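Local structure of E3 ubiquitin-protein ligase HERC2 (4L1M) at residues Q279-G284 / P302-G307; G234-L239 / W283-N288; K312-A317 / L324-D329. The protein probably acts as an E3 ubiquitin ligase that passes ubiquitin to target proteins through its HECT domain, the fragment here being its first RCC1-like beta-propeller domain. All coordinates share one frame; numbering follows the deposited sequence.

Contact 1: residues Q279-G284 / P302-G307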
ATOM      1  N   GLN A 279       7.481  -4.908 -15.734  1.00 54.01           N
ATOM      2  CA  GLN A 279       6.219  -5.520 -16.091  1.00 55.27           C
ATOM      3  C   GLN A 279       5.317  -5.638 -14.870  1.00 50.75           C
ATOM      4  O   GLN A 279       5.796  -5.755 -13.742  1.00 49.34           O
ATOM      5  CB  GLN A 279       6.454  -6.878 -16.708  1.00 59.17           C
ATOM      6  CG  GLN A 279       7.221  -6.810 -18.000  1.00 64.34           C
ATOM      7  CD  GLN A 279       7.064  -8.130 -18.717  1.00 70.25           C
ATOM      8  OE1 GLN A 279       7.231  -9.197 -18.117  1.00 69.15           O
ATOM      9  NE2 GLN A 279       6.667  -8.075 -19.983  1.00 75.31           N
ATOM     10  N   VAL A 280       4.010  -5.608 -15.120  1.00 48.81           N
ATOM     11  CA  VAL A 280       2.975  -5.634 -14.059  1.00 45.21           C
ATOM     12  C   VAL A 280       2.023  -6.787 -14.275  1.00 44.12           C
ATOM     13  O   VAL A 280       1.582  -7.031 -15.401  1.00 45.46           O
ATOM     14  CB  VAL A 280       2.117  -4.361 -14.087  1.00 44.76           C
ATOM     15  CG1 VAL A 280       1.160  -4.342 -12.917  1.00 43.40           C
ATOM     16  CG2 VAL A 280       3.003  -3.119 -14.066  1.00 46.28           C
ATOM     17  N   TYR A 281       1.720  -7.523 -13.210  1.00 42.37           N
ATOM     18  CA  TYR A 281       0.743  -8.587 -13.290  1.00 41.27           C
ATOM     19  C   TYR A 281      -0.341  -8.271 -12.324  1.00 40.98           C
ATOM     20  O   TYR A 281      -0.077  -7.833 -11.210  1.00 41.29           O
ATOM     21  CB  TYR A 281       1.372  -9.937 -12.964  1.00 40.86           C
ATOM     22  CG  TYR A 281       2.371 -10.413 -14.007  1.00 42.33           C
ATOM     23  CD1 TYR A 281       3.621  -9.800 -14.124  1.00 43.31           C
ATOM     24  CD2 TYR A 281       2.076 -11.483 -14.865  1.00 42.78           C
ATOM     25  CE1 TYR A 281       4.542 -10.222 -15.057  1.00 45.29           C
ATOM     26  CE2 TYR A 281       2.999 -11.910 -15.809  1.00 44.60           C
ATOM     27  CZ  TYR A 281       4.225 -11.273 -15.907  1.00 45.95           C
ATOM     28  OH  TYR A 281       5.150 -11.668 -16.825  1.00 47.26           O
ATOM     29  N   SER A 282      -1.581  -8.494 -12.733  1.00 42.77           N
ATOM     30  CA  SER A 282      -2.719  -8.349 -11.807  1.00 40.89           C
ATOM     31  C   SER A 282      -3.602  -9.578 -11.888  1.00 41.01           C
ATOM     32  O   SER A 282      -3.718 -10.217 -12.941  1.00 42.78           O
ATOM     33  CB  SER A 282      -3.532  -7.094 -12.123  1.00 39.62           C
ATOM     34  OG  SER A 282      -4.141  -7.191 -13.399  1.00 40.22           O
ATOM     35  N   TRP A 283      -4.206  -9.912 -10.758  1.00 40.79           N
ATOM     36  CA  TRP A 283      -5.126 -11.035 -10.675  1.00 39.88           C
ATOM     37  C   TRP A 283      -6.024 -10.867  -9.455  1.00 39.19           C
ATOM     38  O   TRP A 283      -5.778  -9.995  -8.600  1.00 38.29           O
ATOM     39  CB  TRP A 283      -4.355 -12.335 -10.637  1.00 39.95           C
ATOM     40  CG  TRP A 283      -3.539 -12.531  -9.420  1.00 39.99           C
ATOM     41  CD1 TRP A 283      -3.868 -13.294  -8.351  1.00 40.26           C
ATOM     42  CD2 TRP A 283      -2.214 -12.034  -9.166  1.00 40.52           C
ATOM     43  NE1 TRP A 283      -2.853 -13.290  -7.422  1.00 40.16           N
ATOM     44  CE2 TRP A 283      -1.828 -12.512  -7.893  1.00 40.81           C
ATOM     45  CE3 TRP A 283      -1.328 -11.222  -9.871  1.00 40.89           C
ATOM     46  CZ2 TRP A 283      -0.592 -12.187  -7.305  1.00 39.72           C
ATOM     47  CZ3 TRP A 283      -0.101 -10.890  -9.272  1.00 40.59           C
ATOM     48  CH2 TRP A 283       0.246 -11.380  -8.006  1.00 39.07           C
ATOM     49  N   GLY A 284      -7.106 -11.653  -9.410  1.00 38.99           N
ATOM     50  CA  GLY A 284      -8.146 -11.510  -8.387  1.00 37.02           C
ATOM     51  C   GLY A 284      -9.497 -11.084  -8.943  1.00 36.73           C
ATOM     52  O   GLY A 284      -9.853 -11.445 -10.064  1.00 38.55           O
ATOM     53  N   PRO A 302      -1.974 -15.041 -11.923  1.00 42.03           N
ATOM     54  CA  PRO A 302      -1.347 -13.789 -12.351  1.00 42.17           C
ATOM     55  C   PRO A 302      -1.334 -13.630 -13.852  1.00 41.62           C
ATOM     56  O   PRO A 302      -0.960 -14.545 -14.544  1.00 41.78           O
ATOM     57  CB  PRO A 302       0.087 -13.933 -11.840  1.00 44.29           C
ATOM     58  CG  PRO A 302      -0.064 -14.775 -10.620  1.00 42.75           C
ATOM     59  CD  PRO A 302      -1.072 -15.812 -11.063  1.00 43.38           C
ATOM     60  N   LYS A 303      -1.767 -12.482 -14.337  1.00 40.83           N
ATOM     61  CA  LYS A 303      -1.873 -12.243 -15.765  1.00 43.18           C
ATOM     62  C   LYS A 303      -1.165 -10.933 -16.107  1.00 44.88           C
ATOM     63  O   LYS A 303      -1.353  -9.929 -15.421  1.00 44.26           O
ATOM     64  CB  LYS A 303      -3.326 -12.167 -16.168  1.00 43.21           C
ATOM     65  CG  LYS A 303      -3.562 -11.867 -17.626  1.00 45.42           C
ATOM     66  CD  LYS A 303      -5.039 -11.660 -17.892  1.00 46.73           C
ATOM     67  CE  LYS A 303      -5.457 -12.205 -19.241  1.00 50.08           C
ATOM     68  NZ  LYS A 303      -4.930 -11.376 -20.352  1.00 51.64           N
ATOM     69  N   LEU A 304      -0.322 -10.969 -17.137  1.00 45.80           N
ATOM     70  CA  LEU A 304       0.403  -9.804 -17.567  1.00 46.74           C
ATOM     71  C   LEU A 304      -0.563  -8.720 -18.013  1.00 47.73           C
ATOM     72  O   LEU A 304      -1.466  -8.967 -18.810  1.00 48.86           O
ATOM     73  CB  LEU A 304       1.371 -10.163 -18.728  1.00 48.44           C
ATOM     74  CG  LEU A 304       2.232  -9.025 -19.329  1.00 49.18           C
ATOM     75  CD1 LEU A 304       3.106  -8.369 -18.279  1.00 47.77           C
ATOM     76  CD2 LEU A 304       3.103  -9.537 -20.462  1.00 51.59           C
ATOM     77  N   LEU A 305      -0.334  -7.507 -17.525  1.00 48.23           N
ATOM     78  CA  LEU A 305      -1.168  -6.350 -17.870  1.00 49.30           C
ATOM     79  C   LEU A 305      -0.690  -5.733 -19.195  1.00 52.19           C
ATOM     80  O   LEU A 305       0.232  -4.923 -19.224  1.00 52.82           O
ATOM     81  CB  LEU A 305      -1.122  -5.359 -16.710  1.00 48.53           C
ATOM     82  CG  LEU A 305      -2.147  -4.240 -16.666  1.00 49.68           C
ATOM     83  CD1 LEU A 305      -3.554  -4.778 -16.754  1.00 50.99           C
ATOM     84  CD2 LEU A 305      -1.996  -3.459 -15.380  1.00 49.19           C
ATOM     85  N   GLU A 306      -1.310  -6.160 -20.296  1.00 55.89           N
ATOM     86  CA  GLU A 306      -0.812  -5.860 -21.653  1.00 58.52           C
ATOM     87  C   GLU A 306      -0.789  -4.353 -21.950  1.00 60.11           C
ATOM     88  O   GLU A 306       0.116  -3.858 -22.623  1.00 60.74           O
ATOM     89  CB  GLU A 306      -1.607  -6.615 -22.748  1.00 60.01           C
ATOM     90  CG  GLU A 306      -1.361  -8.139 -22.846  1.00 61.10           C
ATOM     91  CD  GLU A 306      -2.024  -8.811 -24.066  1.00 61.96           C
ATOM     92  N   GLY A 307      -1.752  -3.618 -21.410  1.00 59.91           N
ATOM     93  CA  GLY A 307      -1.815  -2.169 -21.648  1.00 61.33           C
ATOM     94  C   GLY A 307      -0.572  -1.364 -21.248  1.00 61.41           C
ATOM     95  O   GLY A 307      -0.435  -0.224 -21.650  1.00 59.44           O
TER
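S282 and K303 form a hydrogen-bonded pair between strands 280-284 and 302-304, the antiparallel third and fourth strands of one propeller blade, with 139° between their directions. S282 N donates to K303 O at 3.1 Å, and K303 N donates to S282 O at 3.3 Å. The return bond is the poorer of the two, since its donor stands 48° out of the carbonyl plane. Past the end of strand 302-304, L305 N still donates to V280 O (2.9 Å).

Both aromatic contacts lie on the face that carries Y281 and L304, which form a non-hydrogen-bonded pair. L304 CA sits over one face of the phenol ring, 4.0 Å from its centroid, and L304 CD1 covers the same ring nearer its rim. The indole of W283 receives P302: CG lies over the centre of the six-membered ring, 3.8 Å from the centroid, in a CH-pi contact. Setting W283 CG between its own N and carbonyl carbon (chi1 66°) swings the indole across to the proline.

Aliphatic contacts complete the seam. V280 and L305 run alongside each other, with CG1 of V280 and CD2 of L305 4.1 Å apart, and both are buried. L305 CD1 comes up to S282 OG, whose hydrogen bond goes to L291 O in the intervening loop.

The polar chemistry across the seam is thus entirely main-chain, while C-H groups, from the backbone CA of L304 and the ring of P302, lie over the aromatic faces; the seam joins backbone hydrogen bonding to apolar burial, and no salt bridge links the two segments.

Contact 2: residues G234-L239 / W283-N288; sequences GDYGKL and WGKGDN. With SO4 (sulfate ion), chain F.
The K285 chain is laid along the Y236 ring in the same direction, at a junction between adjacent blades of the RCC1-type beta-propeller: Y236 belongs to the loop after strand 228-232, K285 to the chain leaving strand 280-284. The lysine is fully extended, from CB near CG of the ring to CE near CZ. Its CD sits over the ring centre, 3.7 Å from the centroid and 9° off the normal, a CH-pi contact of the methylene chain. With K285 CG anti to the backbone N (chi1 -169°) the chain follows the tyrosine instead of turning from it. H298 meets the Y236 ring edge-to-face.

W283 is turned differently, presenting its pyrrole edge to the loop. G237 O lies in the plane of the indole at that edge, 3.5 Å from CD1, while NE1 gives a weak, bent hydrogen bond (124°) to K238 O, which S271 OG also binds. Between the two side-chain contacts the backbones come close, G284 CA lying 3.4 Å from Y236 O. K238 leads its amine away to D233 and Q269.

Level with the tyrosine hydroxyl and to one side of it, K285 NZ reaches a sulfate ion, also held by R290 and S268, with NZ to sulfate O3 at 3.0 Å.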
ATOM      1  N   GLY A 234      -9.028 -17.007  -0.175  1.00 39.10           N
ATOM      2  CA  GLY A 234      -8.823 -17.395  -1.563  1.00 40.20           C
ATOM      3  C   GLY A 234      -9.874 -16.934  -2.552  1.00 40.44           C
ATOM      4  O   GLY A 234      -9.719 -17.134  -3.757  1.00 47.51           O
ATOM      5  N   ASP A 235     -10.943 -16.335  -2.065  1.00 39.30           N
ATOM      6  CA  ASP A 235     -12.021 -15.837  -2.926  1.00 38.70           C
ATOM      7  C   ASP A 235     -11.482 -15.040  -4.123  1.00 36.95           C
ATOM      8  O   ASP A 235     -10.523 -14.275  -4.006  1.00 32.71           O
ATOM      9  CB  ASP A 235     -12.999 -14.946  -2.115  1.00 38.10           C
ATOM     10  CG  ASP A 235     -13.969 -15.747  -1.236  1.00 38.39           C
ATOM     11  OD1 ASP A 235     -13.973 -17.007  -1.315  1.00 39.43           O
ATOM     12  OD2 ASP A 235     -14.767 -15.108  -0.501  1.00 36.76           O
ATOM     13  N   TYR A 236     -12.123 -15.257  -5.270  1.00 38.31           N
ATOM     14  CA  TYR A 236     -11.812 -14.578  -6.544  1.00 39.00           C
ATOM     15  C   TYR A 236     -10.447 -14.941  -7.115  1.00 40.62           C
ATOM     16  O   TYR A 236      -9.991 -14.315  -8.063  1.00 42.28           O
ATOM     17  CB  TYR A 236     -11.966 -13.049  -6.420  1.00 36.80           C
ATOM     18  CG  TYR A 236     -13.329 -12.648  -5.920  1.00 36.04           C
ATOM     19  CD1 TYR A 236     -14.434 -12.737  -6.744  1.00 38.08           C
ATOM     20  CD2 TYR A 236     -13.518 -12.201  -4.604  1.00 35.42           C
ATOM     21  CE1 TYR A 236     -15.710 -12.408  -6.270  1.00 39.48           C
ATOM     22  CE2 TYR A 236     -14.781 -11.849  -4.117  1.00 35.62           C
ATOM     23  CZ  TYR A 236     -15.871 -11.957  -4.948  1.00 37.47           C
ATOM     24  OH  TYR A 236     -17.102 -11.601  -4.517  1.00 37.69           O
ATOM     25  N   GLY A 237      -9.805 -15.959  -6.542  1.00 41.82           N
ATOM     26  CA  GLY A 237      -8.480 -16.404  -6.985  1.00 40.85           C
ATOM     27  C   GLY A 237      -7.348 -15.428  -6.749  1.00 38.70           C
ATOM     28  O   GLY A 237      -6.301 -15.536  -7.367  1.00 38.65           O
ATOM     29  N   LYS A 238      -7.562 -14.469  -5.857  1.00 37.24           N
ATOM     30  CA  LYS A 238      -6.542 -13.491  -5.519  1.00 35.65           C
ATOM     31  C   LYS A 238      -5.246 -14.056  -4.966  1.00 35.49           C
ATOM     32  O   LYS A 238      -4.274 -13.335  -4.912  1.00 39.92           O
ATOM     33  CB  LYS A 238      -7.090 -12.434  -4.557  1.00 35.92           C
ATOM     34  CG  LYS A 238      -7.590 -12.942  -3.206  1.00 37.36           C
ATOM     35  CD  LYS A 238      -8.261 -11.792  -2.450  1.00 38.01           C
ATOM     36  CE  LYS A 238      -8.748 -12.193  -1.080  1.00 38.11           C
ATOM     37  NZ  LYS A 238      -9.995 -13.015  -1.148  1.00 40.05           N
ATOM     38  N   LEU A 239      -5.200 -15.319  -4.559  1.00 35.56           N
ATOM     39  CA  LEU A 239      -3.945 -15.932  -4.096  1.00 35.08           C
ATOM     40  C   LEU A 239      -3.064 -16.317  -5.254  1.00 35.76           C
ATOM     41  O   LEU A 239      -1.853 -16.489  -5.073  1.00 37.15           O
ATOM     42  CB  LEU A 239      -4.177 -17.171  -3.215  1.00 34.65           C
ATOM     43  CG  LEU A 239      -4.945 -16.905  -1.928  1.00 35.48           C
ATOM     44  CD1 LEU A 239      -5.179 -18.208  -1.172  1.00 35.81           C
ATOM     45  CD2 LEU A 239      -4.238 -15.879  -1.033  1.00 34.15           C
ATOM     46  N   TRP A 283      -4.206  -9.912 -10.758  1.00 40.79           N
ATOM     47  CA  TRP A 283      -5.126 -11.035 -10.675  1.00 39.88           C
ATOM     48  C   TRP A 283      -6.024 -10.867  -9.455  1.00 39.19           C
ATOM     49  O   TRP A 283      -5.778  -9.995  -8.600  1.00 38.29           O
ATOM     50  CB  TRP A 283      -4.355 -12.335 -10.637  1.00 39.95           C
ATOM     51  CG  TRP A 283      -3.539 -12.531  -9.420  1.00 39.99           C
ATOM     52  CD1 TRP A 283      -3.868 -13.294  -8.351  1.00 40.26           C
ATOM     53  CD2 TRP A 283      -2.214 -12.034  -9.166  1.00 40.52           C
ATOM     54  NE1 TRP A 283      -2.853 -13.290  -7.422  1.00 40.16           N
ATOM     55  CE2 TRP A 283      -1.828 -12.512  -7.893  1.00 40.81           C
ATOM     56  CE3 TRP A 283      -1.328 -11.222  -9.871  1.00 40.89           C
ATOM     57  CZ2 TRP A 283      -0.592 -12.187  -7.305  1.00 39.72           C
ATOM     58  CZ3 TRP A 283      -0.101 -10.890  -9.272  1.00 40.59           C
ATOM     59  CH2 TRP A 283       0.246 -11.380  -8.006  1.00 39.07           C
ATOM     60  N   GLY A 284      -7.106 -11.653  -9.410  1.00 38.99           N
ATOM     61  CA  GLY A 284      -8.146 -11.510  -8.387  1.00 37.02           C
ATOM     62  C   GLY A 284      -9.497 -11.084  -8.943  1.00 36.73           C
ATOM     63  O   GLY A 284      -9.853 -11.445 -10.064  1.00 38.55           O
ATOM     64  N   LYS A 285     -10.257 -10.332  -8.150  1.00 34.96           N
ATOM     65  CA  LYS A 285     -11.623  -9.958  -8.508  1.00 36.27           C
ATOM     66  C   LYS A 285     -11.655  -8.947  -9.662  1.00 37.74           C
ATOM     67  O   LYS A 285     -10.842  -8.003  -9.696  1.00 36.61           O
ATOM     68  CB  LYS A 285     -12.285  -9.337  -7.301  1.00 37.17           C
ATOM     69  CG  LYS A 285     -13.787  -9.123  -7.396  1.00 39.19           C
ATOM     70  CD  LYS A 285     -14.340  -8.653  -6.063  1.00 38.60           C
ATOM     71  CE  LYS A 285     -15.848  -8.468  -6.150  1.00 41.49           C
ATOM     72  NZ  LYS A 285     -16.434  -7.837  -4.929  1.00 41.67           N
ATOM     73  N   GLY A 286     -12.602  -9.128 -10.574  1.00 37.90           N
ATOM     74  CA  GLY A 286     -12.623  -8.415 -11.830  1.00 40.08           C
ATOM     75  C   GLY A 286     -13.619  -7.270 -11.896  1.00 41.93           C
ATOM     76  O   GLY A 286     -13.572  -6.471 -12.824  1.00 46.66           O
ATOM     77  N   ASP A 287     -14.486  -7.151 -10.904  1.00 42.01           N
ATOM     78  CA  ASP A 287     -15.565  -6.172 -10.957  1.00 43.56           C
ATOM     79  C   ASP A 287     -15.017  -4.758 -11.084  1.00 42.92           C
ATOM     80  O   ASP A 287     -13.968  -4.419 -10.527  1.00 42.66           O
ATOM     81  CB  ASP A 287     -16.445  -6.217  -9.696  1.00 44.69           C
ATOM     82  CG  ASP A 287     -17.131  -7.554  -9.483  1.00 46.12           C
ATOM     83  OD1 ASP A 287     -16.710  -8.566 -10.088  1.00 48.93           O
ATOM     84  OD2 ASP A 287     -18.065  -7.602  -8.647  1.00 47.96           O
ATOM     85  N   ASN A 288     -15.753  -3.929 -11.809  1.00 43.09           N
ATOM     86  CA  ASN A 288     -15.444  -2.518 -11.934  1.00 41.86           C
ATOM     87  C   ASN A 288     -14.104  -2.289 -12.626  1.00 41.59           C
ATOM     88  O   ASN A 288     -13.504  -1.242 -12.457  1.00 40.65           O
ATOM     89  CB  ASN A 288     -15.467  -1.866 -10.546  1.00 39.61           C
ATOM     90  CG  ASN A 288     -16.656  -2.303  -9.719  1.00 38.64           C
ATOM     91  OD1 ASN A 288     -16.513  -2.974  -8.706  1.00 38.38           O
ATOM     92  ND2 ASN A 288     -17.827  -1.952 -10.161  1.00 39.77           N
TER
HETATM   93  S   SO4 F 803     -15.542  -4.663  -3.475  1.00 61.50           S
HETATM   94  O1  SO4 F 803     -14.705  -3.462  -3.448  1.00 59.18           O
HETATM   95  O2  SO4 F 803     -16.609  -4.486  -2.459  1.00 60.11           O
HETATM   96  O3  SO4 F 803     -16.173  -4.893  -4.793  1.00 64.72           O
HETATM   97  O4  SO4 F 803     -14.662  -5.823  -3.207  1.00 62.52           O

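Contact 3: residues K312-A317 / L324-D329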
ATOM      1  N   LYS A 312       8.196   0.881 -18.938  1.00 64.46           N
ATOM      2  CA  LYS A 312       8.926   0.334 -17.812  1.00 61.71           C
ATOM      3  C   LYS A 312       8.364   0.933 -16.510  1.00 55.62           C
ATOM      4  O   LYS A 312       8.673   2.054 -16.146  1.00 54.36           O
ATOM      5  CB  LYS A 312      10.422   0.644 -17.955  1.00 65.47           C
ATOM      6  CG  LYS A 312      11.274  -0.325 -17.165  1.00 68.28           C
ATOM      7  CD  LYS A 312      12.428   0.320 -16.442  1.00 72.63           C
ATOM      8  CE  LYS A 312      12.700  -0.402 -15.121  1.00 74.04           C
ATOM      9  NZ  LYS A 312      14.083  -0.123 -14.640  1.00 78.17           N
ATOM     10  N   VAL A 313       7.536   0.173 -15.821  1.00 51.70           N
ATOM     11  CA  VAL A 313       6.859   0.668 -14.633  1.00 48.80           C
ATOM     12  C   VAL A 313       7.775   0.563 -13.423  1.00 48.08           C
ATOM     13  O   VAL A 313       8.403  -0.482 -13.202  1.00 46.72           O
ATOM     14  CB  VAL A 313       5.579  -0.130 -14.375  1.00 46.54           C
ATOM     15  CG1 VAL A 313       4.917   0.323 -13.093  1.00 44.66           C
ATOM     16  CG2 VAL A 313       4.639   0.015 -15.547  1.00 47.28           C
ATOM     17  N   ILE A 314       7.862   1.646 -12.649  1.00 48.58           N
ATOM     18  CA  ILE A 314       8.731   1.673 -11.460  1.00 49.30           C
ATOM     19  C   ILE A 314       7.959   1.686 -10.151  1.00 47.58           C
ATOM     20  O   ILE A 314       8.537   1.426  -9.113  1.00 48.41           O
ATOM     21  CB  ILE A 314       9.754   2.845 -11.490  1.00 52.01           C
ATOM     22  CG1 ILE A 314       9.070   4.221 -11.328  1.00 51.69           C
ATOM     23  CG2 ILE A 314      10.589   2.774 -12.769  1.00 54.17           C
ATOM     24  CD1 ILE A 314      10.047   5.369 -11.264  1.00 53.12           C
ATOM     25  N   ASP A 315       6.673   2.003 -10.192  1.00 46.83           N
ATOM     26  CA  ASP A 315       5.815   1.834  -9.018  1.00 46.63           C
ATOM     27  C   ASP A 315       4.345   1.720  -9.425  1.00 45.70           C
ATOM     28  O   ASP A 315       3.922   2.221 -10.472  1.00 45.55           O
ATOM     29  CB  ASP A 315       5.987   3.005  -8.017  1.00 48.29           C
ATOM     30  CG  ASP A 315       5.279   2.752  -6.648  1.00 47.72           C
ATOM     31  OD1 ASP A 315       5.070   1.596  -6.232  1.00 46.99           O
ATOM     32  OD2 ASP A 315       4.920   3.727  -5.987  1.00 50.55           O
ATOM     33  N   VAL A 316       3.589   1.027  -8.594  1.00 44.54           N
ATOM     34  CA  VAL A 316       2.154   0.888  -8.754  1.00 45.70           C
ATOM     35  C   VAL A 316       1.525   1.188  -7.416  1.00 43.34           C
ATOM     36  O   VAL A 316       2.026   0.769  -6.399  1.00 40.92           O
ATOM     37  CB  VAL A 316       1.750  -0.555  -9.154  1.00 46.13           C
ATOM     38  CG1 VAL A 316       0.237  -0.728  -9.056  1.00 45.56           C
ATOM     39  CG2 VAL A 316       2.224  -0.870 -10.562  1.00 46.91           C
ATOM     40  N   ALA A 317       0.415   1.915  -7.435  1.00 45.43           N
ATOM     41  CA  ALA A 317      -0.322   2.249  -6.213  1.00 43.09           C
ATOM     42  C   ALA A 317      -1.753   1.765  -6.415  1.00 42.22           C
ATOM     43  O   ALA A 317      -2.408   2.152  -7.368  1.00 42.87           O
ATOM     44  CB  ALA A 317      -0.276   3.731  -5.967  1.00 42.10           C
ATOM     45  N   LEU A 324      -2.857   3.376  -9.883  1.00 41.01           N
ATOM     46  CA  LEU A 324      -1.942   4.213 -10.632  1.00 42.66           C
ATOM     47  C   LEU A 324      -0.647   3.439 -10.856  1.00 42.05           C
ATOM     48  O   LEU A 324      -0.260   2.616 -10.028  1.00 40.37           O
ATOM     49  CB  LEU A 324      -1.580   5.488  -9.881  1.00 43.33           C
ATOM     50  CG  LEU A 324      -2.643   6.516  -9.495  1.00 44.64           C
ATOM     51  CD1 LEU A 324      -1.999   7.872  -9.245  1.00 44.98           C
ATOM     52  CD2 LEU A 324      -3.729   6.652 -10.546  1.00 46.08           C
ATOM     53  N   ALA A 325       0.001   3.720 -11.981  1.00 43.02           N
ATOM     54  CA  ALA A 325       1.336   3.218 -12.260  1.00 44.55           C
ATOM     55  C   ALA A 325       2.250   4.329 -12.752  1.00 45.31           C
ATOM     56  O   ALA A 325       1.876   5.113 -13.633  1.00 48.06           O
ATOM     57  CB  ALA A 325       1.267   2.123 -13.285  1.00 46.58           C
ATOM     58  N   LEU A 326       3.428   4.422 -12.152  1.00 44.82           N
ATOM     59  CA  LEU A 326       4.425   5.409 -12.550  1.00 47.50           C
ATOM     60  C   LEU A 326       5.509   4.720 -13.385  1.00 48.73           C
ATOM     61  O   LEU A 326       5.998   3.649 -13.008  1.00 48.66           O
ATOM     62  CB  LEU A 326       5.036   6.030 -11.300  1.00 47.58           C
ATOM     63  CG  LEU A 326       6.146   7.065 -11.497  1.00 49.25           C
ATOM     64  CD1 LEU A 326       5.618   8.290 -12.212  1.00 50.05           C
ATOM     65  CD2 LEU A 326       6.700   7.439 -10.128  1.00 49.35           C
ATOM     66  N   THR A 327       5.866   5.317 -14.509  1.00 50.32           N
ATOM     67  CA  THR A 327       6.900   4.761 -15.371  1.00 52.65           C
ATOM     68  C   THR A 327       8.242   5.451 -15.166  1.00 54.56           C
ATOM     69  O   THR A 327       8.315   6.585 -14.667  1.00 54.20           O
ATOM     70  CB  THR A 327       6.529   4.885 -16.863  1.00 54.76           C
ATOM     71  OG1 THR A 327       6.610   6.251 -17.276  1.00 56.34           O
ATOM     72  CG2 THR A 327       5.130   4.361 -17.120  1.00 54.08           C
ATOM     73  N   GLU A 328       9.298   4.747 -15.560  1.00 57.88           N
ATOM     74  CA  GLU A 328      10.688   5.250 -15.557  1.00 62.33           C
ATOM     75  C   GLU A 328      10.816   6.637 -16.199  1.00 63.93           C
ATOM     76  O   GLU A 328      11.492   7.494 -15.672  1.00 61.16           O
ATOM     77  CB  GLU A 328      11.583   4.221 -16.271  1.00 66.34           C
ATOM     78  CG  GLU A 328      12.985   4.663 -16.662  1.00 72.50           C
ATOM     79  CD  GLU A 328      13.730   3.567 -17.436  1.00 76.79           C
ATOM     80  OE1 GLU A 328      13.113   2.785 -18.197  1.00 78.51           O
ATOM     81  OE2 GLU A 328      14.959   3.494 -17.300  1.00 82.50           O
ATOM     82  N   ASP A 329      10.108   6.843 -17.310  1.00 66.79           N
ATOM     83  CA  ASP A 329      10.088   8.128 -18.023  1.00 70.54           C
ATOM     84  C   ASP A 329       8.981   9.067 -17.524  1.00 69.27           C
ATOM     85  O   ASP A 329       8.558   9.968 -18.237  1.00 69.14           O
ATOM     86  CB  ASP A 329       9.944   7.900 -19.543  1.00 75.28           C
ATOM     87  CG  ASP A 329       8.566   7.296 -19.940  1.00 77.82           C
ATOM     88  OD1 ASP A 329       8.199   6.189 -19.454  1.00 76.92           O
ATOM     89  OD2 ASP A 329       7.865   7.933 -20.760  1.00 80.37           O
TER
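K312 and E328 meet at a flat group, the E328 carboxylate: no aromatic ring occurs here, and the planar groups are carboxylates and peptides. OE1 of E328 lies against the aliphatic part of the bent K312 chain, nearest CD, whereas the charged atoms stay apart, K312 NZ and E328 OE2 being 4.6 Å from each other, too far for a salt bridge. The D329 carboxylate is met from above its plane by T327 OG1, which donates to OD1 (2.7 Å). D315 turns its OD1 to R265, a salt bridge outside the hairpin.

The hydrogen-bond pattern shows where the strands depart from regularity. L326 O accepts I314 N at 2.8 Å, with the donor in the carbonyl plane, and also D315 N at a weak 3.3 Å; in return L326 N donates to D315 O at 2.8 Å. Two successive residues, I314 and D315, are thus set opposite the single L326, a classic bulge, and the register slips by one between V313 and D315. Beyond it, A317 and L324 exchange two bonds, A317 N to L324 O and L324 N to A317 O, both 2.8 Å. At the other end E328 N approaches K312 O nearly along the C=O axis (174°).

Side chains fill in around the bulge. I314 sends CG1 across L326 at an oblique angle, 4.1 Å from L326 CG, and lays CG2 beside E328 CB. V313 CG1 and V316 CG2, from residues before and after the bulge, both touch A325 CB.

The hairpin forms the first two strands of its blade. Strand 332-335 adds on beyond 322-327, A325 bonding to H333. V313 and V316 pack on strand 270-275 of the preceding blade, while D315, A317 and L324 lie against strand 365-370 of the following one.

Contacts 1 and 2 share W283 and G284 at the end of strand 280-284, their centres 12 Å apart: W283 serves both, one contact within its own blade and the other to the loop of the preceding blade. Contact 1 meets contact 3, 13 Å away between centres, where V280 CG2 packs on V313 CG2 at 3.8 Å, joining successive blades. Contacts 2 and 3 do not touch; their nearest atoms are about 10 Å apart and their centres 22 Å. The sulfate at K285 in contact 2 probably comes from the crystallisation liquor, and no functional site is claimed for it.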